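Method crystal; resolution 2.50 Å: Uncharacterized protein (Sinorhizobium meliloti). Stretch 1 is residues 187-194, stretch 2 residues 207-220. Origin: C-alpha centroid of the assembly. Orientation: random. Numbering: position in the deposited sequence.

Stretch 1 187-194: IIHWLGEM
Stretch 2 207-220: DHMAAMKTCLDVLE

A strand packs antiparallel against a helix through a small apolar seam, closed at one end by a single side-chain hydrogen bond. Strand 187-191 and helix 208-220 run at 173° with axes 11.4 Å apart; the register sets Ile188 CA 8.8 Å from Leu219 CA and Trp190 CA 8.8 Å from Cys215 CA. Extended phi/psi values (-81/135 at Ile188, -99/98 at Trp190) alternate the side chains, so Ile188 and Trp190 point toward the helix while Ile187, His189 and Leu191 stay out of reach. Trp190 (chi1 t, chi2 -4°) gives up 114 Å² of the 374 Å² buried by both sides. Its broad indole spans more than one helical turn: CZ2 lies 3.9 Å from Ala211 CB, CZ3 4.0 Å from Met212 CG, and CE3 4.3 Å from Cys215 SG, an oblique sulfur-aromatic approach. The small Ala211 and Cys215 (chi1 t) point toward the strand, and the edge of the Trp190 ring meets the backbone, Trp190 CH2 sitting 3.5 Å from His208 O. Ile188 (m, t) extends CD1 to 3.6 Å from Leu219 CD2 (Leu219 m, t). Beyond the strand, Glu193 (chi1 p, chi2 -91°) accepts from His208 (chi1 m, chi2 140°), NE2 to OE1 2.7 Å at 135°. Asp207 N-caps the helix, OD1 accepting from Met209 N at 2.8 Å.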

# COMPACT_ATOMS: atom_id res chain seq x y z
N ILE A 187 7.08 -0.30 12.53
CA ILE A 187 7.44 0.35 11.29
C ILE A 187 6.69 1.68 11.25
O ILE A 187 5.46 1.70 11.21
CB ILE A 187 7.04 -0.48 10.06
CG1 ILE A 187 7.83 -1.78 10.00
CG2 ILE A 187 7.24 0.34 8.79
CD1 ILE A 187 7.28 -2.77 9.00
N ILE A 188 7.44 2.78 11.28
CA ILE A 188 6.86 4.11 11.29
C ILE A 188 6.47 4.51 9.88
O ILE A 188 7.23 4.33 8.92
CB ILE A 188 7.82 5.15 11.89
CG1 ILE A 188 7.97 4.91 13.40
CG2 ILE A 188 7.34 6.56 11.60
CD1 ILE A 188 8.86 5.91 14.10
N HIS A 189 5.28 5.06 9.75
CA HIS A 189 4.80 5.46 8.46
C HIS A 189 4.68 6.96 8.31
O HIS A 189 3.93 7.62 9.04
CB HIS A 189 3.50 4.75 8.17
CG HIS A 189 2.99 4.96 6.78
ND1 HIS A 189 1.70 4.76 6.45
CD2 HIS A 189 3.64 5.39 5.62
CE1 HIS A 189 1.53 5.04 5.15
NE2 HIS A 189 2.72 5.42 4.64
N TRP A 190 5.47 7.50 7.39
CA TRP A 190 5.37 8.88 6.95
C TRP A 190 4.60 8.92 5.65
O TRP A 190 5.15 8.67 4.57
CB TRP A 190 6.76 9.46 6.78
CG TRP A 190 6.75 10.94 6.53
CD1 TRP A 190 5.64 11.77 6.36
CD2 TRP A 190 7.91 11.82 6.35
NE1 TRP A 190 6.03 13.06 6.12
CE2 TRP A 190 7.38 13.16 6.10
CE3 TRP A 190 9.29 11.64 6.39
CZ2 TRP A 190 8.21 14.26 5.90
CZ3 TRP A 190 10.12 12.75 6.18
CH2 TRP A 190 9.59 14.02 5.94
N LEU A 191 3.31 9.22 5.76
CA LEU A 191 2.38 9.28 4.64
C LEU A 191 2.27 10.72 4.13
O LEU A 191 1.89 11.61 4.89
CB LEU A 191 1.00 8.79 5.12
CG LEU A 191 -0.21 8.54 4.21
CD1 LEU A 191 0.11 7.56 3.09
CD2 LEU A 191 -1.38 8.04 5.03
N GLY A 192 2.60 10.95 2.86
CA GLY A 192 2.55 12.31 2.27
C GLY A 192 1.15 12.86 1.99
O GLY A 192 0.17 12.11 1.96
N GLU A 193 1.07 14.18 1.80
CA GLU A 193 -0.21 14.89 1.62
C GLU A 193 -0.98 14.57 0.34
O GLU A 193 -2.18 14.85 0.23
CB GLU A 193 -0.08 16.42 1.80
CG GLU A 193 1.15 17.07 1.20
CD GLU A 193 2.31 17.13 2.19
OE1 GLU A 193 3.29 16.38 1.99
OE2 GLU A 193 2.23 17.91 3.17
N MSE A 194 -0.31 13.98 -0.64
CA MSE A 194 -0.99 13.60 -1.88
C MSE A 194 -1.84 12.38 -1.63
O MSE A 194 -2.84 12.16 -2.32
CB MSE A 194 0.01 13.37 -3.01
CG MSE A 194 1.36 13.87 -2.54
SE MSE A 194 2.36 12.35 -1.80
CE MSE A 194 3.51 12.49 -3.40
N ASP A 207 8.06 22.08 5.21
CA ASP A 207 9.19 21.70 4.36
C ASP A 207 9.62 20.28 4.69
O ASP A 207 10.02 19.99 5.83
CB ASP A 207 10.36 22.67 4.57
CG ASP A 207 11.56 22.35 3.70
OD1 ASP A 207 11.65 21.24 3.14
OD2 ASP A 207 12.45 23.22 3.58
N HIS A 208 9.58 19.40 3.69
CA HIS A 208 9.92 17.99 3.88
C HIS A 208 11.34 17.72 4.33
O HIS A 208 11.60 16.71 4.99
CB HIS A 208 9.58 17.19 2.62
CG HIS A 208 8.10 17.08 2.34
ND1 HIS A 208 7.59 17.17 1.10
CD2 HIS A 208 7.02 16.91 3.21
CE1 HIS A 208 6.25 17.04 1.16
NE2 HIS A 208 5.90 16.88 2.45
N MSE A 209 12.26 18.62 4.00
CA MSE A 209 13.68 18.46 4.36
C MSE A 209 13.91 18.75 5.82
O MSE A 209 14.84 18.23 6.43
CB MSE A 209 14.58 19.37 3.52
CG MSE A 209 14.76 18.89 2.08
SE MSE A 209 15.26 16.98 1.94
CE MSE A 209 17.11 17.10 2.65
N ALA A 210 13.06 19.61 6.38
CA ALA A 210 13.19 20.00 7.78
C ALA A 210 12.38 19.05 8.66
O ALA A 210 12.79 18.73 9.77
CB ALA A 210 12.75 21.44 7.96
N ALA A 211 11.23 18.61 8.16
CA ALA A 211 10.44 17.57 8.81
C ALA A 211 11.24 16.25 8.94
O ALA A 211 11.14 15.56 9.95
CB ALA A 211 9.14 17.35 8.05
N MSE A 212 12.04 15.94 7.92
CA MSE A 212 12.95 14.80 7.95
C MSE A 212 13.82 14.79 9.18
O MSE A 212 13.97 13.75 9.82
CB MSE A 212 13.83 14.87 6.71
CG MSE A 212 14.05 13.48 6.13
SE MSE A 212 15.55 13.44 4.85
CE MSE A 212 16.96 14.28 5.95
N LYS A 213 14.39 15.95 9.53
CA LYS A 213 15.24 16.13 10.72
C LYS A 213 14.57 15.65 12.00
O LYS A 213 15.16 14.91 12.79
CB LYS A 213 15.64 17.60 10.85
CG LYS A 213 16.81 17.90 11.79
CD LYS A 213 16.76 19.35 12.26
CE LYS A 213 18.05 20.11 11.94
NZ LYS A 213 19.24 19.65 12.72
N THR A 214 13.32 16.08 12.21
CA THR A 214 12.54 15.70 13.38
C THR A 214 12.27 14.21 13.36
O THR A 214 12.30 13.55 14.41
CB THR A 214 11.18 16.43 13.39
OG1 THR A 214 11.37 17.80 13.01
CG2 THR A 214 10.55 16.39 14.77
N CYS A 215 12.00 13.67 12.17
CA CYS A 215 11.67 12.27 11.99
C CYS A 215 12.87 11.38 12.31
O CYS A 215 12.75 10.40 13.05
CB CYS A 215 11.20 12.02 10.57
SG CYS A 215 10.66 10.32 10.29
N LEU A 216 14.03 11.76 11.76
CA LEU A 216 15.29 11.09 12.05
C LEU A 216 15.60 11.09 13.55
O LEU A 216 16.02 10.06 14.08
CB LEU A 216 16.44 11.73 11.26
CG LEU A 216 16.54 11.37 9.77
CD1 LEU A 216 17.66 12.12 9.08
CD2 LEU A 216 16.70 9.86 9.57
N ASP A 217 15.37 12.22 14.21
CA ASP A 217 15.61 12.36 15.65
C ASP A 217 14.82 11.34 16.49
O ASP A 217 15.35 10.77 17.45
CB ASP A 217 15.34 13.80 16.11
CG ASP A 217 16.48 14.77 15.77
OD1 ASP A 217 17.58 14.32 15.36
OD2 ASP A 217 16.28 15.99 15.92
N VAL A 218 13.56 11.12 16.13
CA VAL A 218 12.71 10.13 16.80
C VAL A 218 13.29 8.71 16.66
O VAL A 218 13.41 8.00 17.66
CB VAL A 218 11.27 10.15 16.24
CG1 VAL A 218 10.44 9.06 16.89
CG2 VAL A 218 10.62 11.51 16.46
N LEU A 219 13.65 8.33 15.43
CA LEU A 219 14.24 7.01 15.14
C LEU A 219 15.56 6.77 15.87
O LEU A 219 15.82 5.65 16.31
CB LEU A 219 14.46 6.82 13.64
CG LEU A 219 13.43 7.32 12.63
CD1 LEU A 219 13.99 7.21 11.22
CD2 LEU A 219 12.12 6.56 12.74
N GLU A 220 16.39 7.81 15.98
CA GLU A 220 17.61 7.72 16.80
C GLU A 220 17.23 7.43 18.25
O GLU A 220 17.73 6.48 18.85
CB GLU A 220 18.46 8.99 16.69
CG GLU A 220 19.45 8.99 15.52
CD GLU A 220 20.11 10.35 15.29
OE1 GLU A 220 20.23 11.14 16.25
OE2 GLU A 220 20.53 10.62 14.14